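Local structure of glutaryl-CoA dehydrogenase (Mycobacterium smegmatis, 3SF6) at residues 34-37 / 38-42. The protein is a flavoprotein of the acyl-CoA dehydrogenase family that binds dihydroflavine-adenine dinucleotide. Sequence-based numbering, arbitrary orientation.
With EDO (1,2-ethanediol), chain O; SO4 (sulfate ion), chain S.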
# COMPACT_ATOMS: atom_id res chain seq x y z
N GLU A 34 -3.25 17.99 31.94
CA GLU A 34 -2.58 17.19 30.92
C GLU A 34 -1.67 18.04 30.02
O GLU A 34 -0.54 17.68 29.77
CB GLU A 34 -3.61 16.46 30.07
CG GLU A 34 -4.34 15.35 30.82
CD GLU A 34 -5.63 14.89 30.19
OE1 GLU A 34 -6.09 15.42 29.13
OE2 GLU A 34 -6.24 13.98 30.81
N ARG A 35 -2.18 19.18 29.58
CA ARG A 35 -1.41 20.09 28.76
C ARG A 35 -0.18 20.62 29.53
O ARG A 35 0.91 20.77 28.97
CB ARG A 35 -2.26 21.24 28.21
CG ARG A 35 -3.34 20.83 27.21
CD ARG A 35 -3.97 22.00 26.51
NE ARG A 35 -4.57 22.94 27.45
CZ ARG A 35 -5.80 22.89 27.95
NH1 ARG A 35 -6.67 21.94 27.56
NH2 ARG A 35 -6.16 23.80 28.84
N GLU A 36 -0.35 20.92 30.82
CA GLU A 36 0.78 21.36 31.63
C GLU A 36 1.90 20.32 31.72
O GLU A 36 3.07 20.63 31.53
CB GLU A 36 0.32 21.73 33.04
CG GLU A 36 1.41 22.22 33.94
CD GLU A 36 0.98 22.78 35.26
OE1 GLU A 36 -0.17 23.20 35.45
OE2 GLU A 36 1.88 22.82 36.14
N ILE A 37 1.54 19.06 31.94
CA ILE A 37 2.55 18.00 32.02
C ILE A 37 3.26 17.86 30.66
O ILE A 37 4.50 17.80 30.57
CB ILE A 37 1.91 16.67 32.51
CG1 ILE A 37 1.67 16.72 34.02
CG2 ILE A 37 2.80 15.46 32.14
CD1 ILE A 37 0.73 15.66 34.54
N ARG A 38 2.46 17.85 29.59
CA ARG A 38 2.99 17.78 28.25
C ARG A 38 4.00 18.91 27.98
O ARG A 38 5.10 18.68 27.50
CB ARG A 38 1.79 17.84 27.28
CG ARG A 38 2.07 17.67 25.87
CD ARG A 38 2.24 18.91 25.08
NE ARG A 38 1.28 20.02 25.20
CZ ARG A 38 0.17 20.25 24.48
NH1 ARG A 38 -0.33 19.40 23.57
NH2 ARG A 38 -0.48 21.40 24.69
N ASP A 39 3.62 20.12 28.34
CA ASP A 39 4.44 21.30 28.11
C ASP A 39 5.73 21.24 28.91
O ASP A 39 6.83 21.65 28.44
CB ASP A 39 3.63 22.56 28.50
CG ASP A 39 2.50 22.87 27.53
OD1 ASP A 39 2.44 22.27 26.44
OD2 ASP A 39 1.64 23.71 27.92
N THR A 40 5.61 20.75 30.14
CA THR A 40 6.78 20.61 31.03
C THR A 40 7.81 19.63 30.44
O THR A 40 9.01 19.91 30.41
CB THR A 40 6.35 20.14 32.45
OG1 THR A 40 5.53 21.15 33.04
CG2 THR A 40 7.57 19.94 33.33
N VAL A 41 7.33 18.50 29.96
CA VAL A 41 8.21 17.52 29.37
C VAL A 41 8.77 18.03 28.05
O VAL A 41 9.98 17.88 27.77
CB VAL A 41 7.51 16.16 29.18
CG1 VAL A 41 8.44 15.11 28.55
CG2 VAL A 41 6.99 15.61 30.53
N ARG A 42 7.95 18.71 27.25
CA ARG A 42 8.47 19.30 26.00
C ARG A 42 9.64 20.23 26.29
O ARG A 42 10.65 20.23 25.57
CB ARG A 42 7.35 20.04 25.27
CG ARG A 42 7.77 20.61 23.92
CD ARG A 42 6.60 21.28 23.23
NE ARG A 42 5.55 20.33 22.90
CZ ARG A 42 4.35 20.65 22.46
NH1 ARG A 42 4.02 21.93 22.27
NH2 ARG A 42 3.47 19.73 22.19
C1 EDO O . 0.75 15.95 20.49
O1 EDO O . 1.45 17.04 19.98
C2 EDO O . -0.08 16.41 21.71
O2 EDO O . 0.75 16.80 22.80
S SO4 S . -9.69 22.39 30.84
O1 SO4 S . -11.14 22.22 30.70
O2 SO4 S . -9.07 21.52 31.86
O3 SO4 S . -9.68 23.70 31.55
O4 SO4 S . -9.04 22.50 29.47
O HOH W 1 4.78 21.66 35.55
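Glu36 O takes two bonds from Thr40, one from the backbone and one from the side chain. Thr40 N donates at 2.9 Å to Glu36 O, tilted from the carbonyl plane, while Thr40 OG1 donates to the same oxygen from the opposite face, well above that plane. The rotamer explains the second bond: OG1 lies anti to its own carbonyl carbon (chi1 -64°), which turns it back along the helix. A water then donates both to Thr40 OG1 (2.7 Å) and to Glu36 OE2 (3.2 Å), linking the two side chains. The other i to i+4 backbone bonds are regular: Arg38 N to Glu34 O at 3.0 Å, Asp39 N to Arg35 O, and Val41 N to Ile37 O.

Arg38 bends at chi2 (-95°) and again at chi3, which lays its guanidinium over CA of Arg35 with one face, while NH2 stands 3.9 Å from Arg35 CG. Its donors are shared out: NE bonds Asp39 OD1 at 2.8 Å in a salt bridge that reaches the oxygen from above the carboxylate plane, NH1 bonds O2 of a 1,2-ethanediol, nearly straight at 169°, and NH2 bonds Asn27 OD1. Arg35 points its guanidinium elsewhere, the two planes being steeply inclined to each other; NH1 and NH2 both bond O4 of a sulfate in the guanidinium plane, NH1 at 3.1 Å, and NH1 also reaches Asn27 O. Glu34 pairs with Arg323, and Arg42 with Glu100.

On another side of the helix, Ile37 touches Ala93 of helix 91-104, and Val41 touches Leu76. These are consecutive turns of helix 32-49, with i to i+4 bonding and a threonine hydroxyl turned back to the carbonyl one turn earlier, in the N-terminal helical domain of the acyl-CoA dehydrogenase fold.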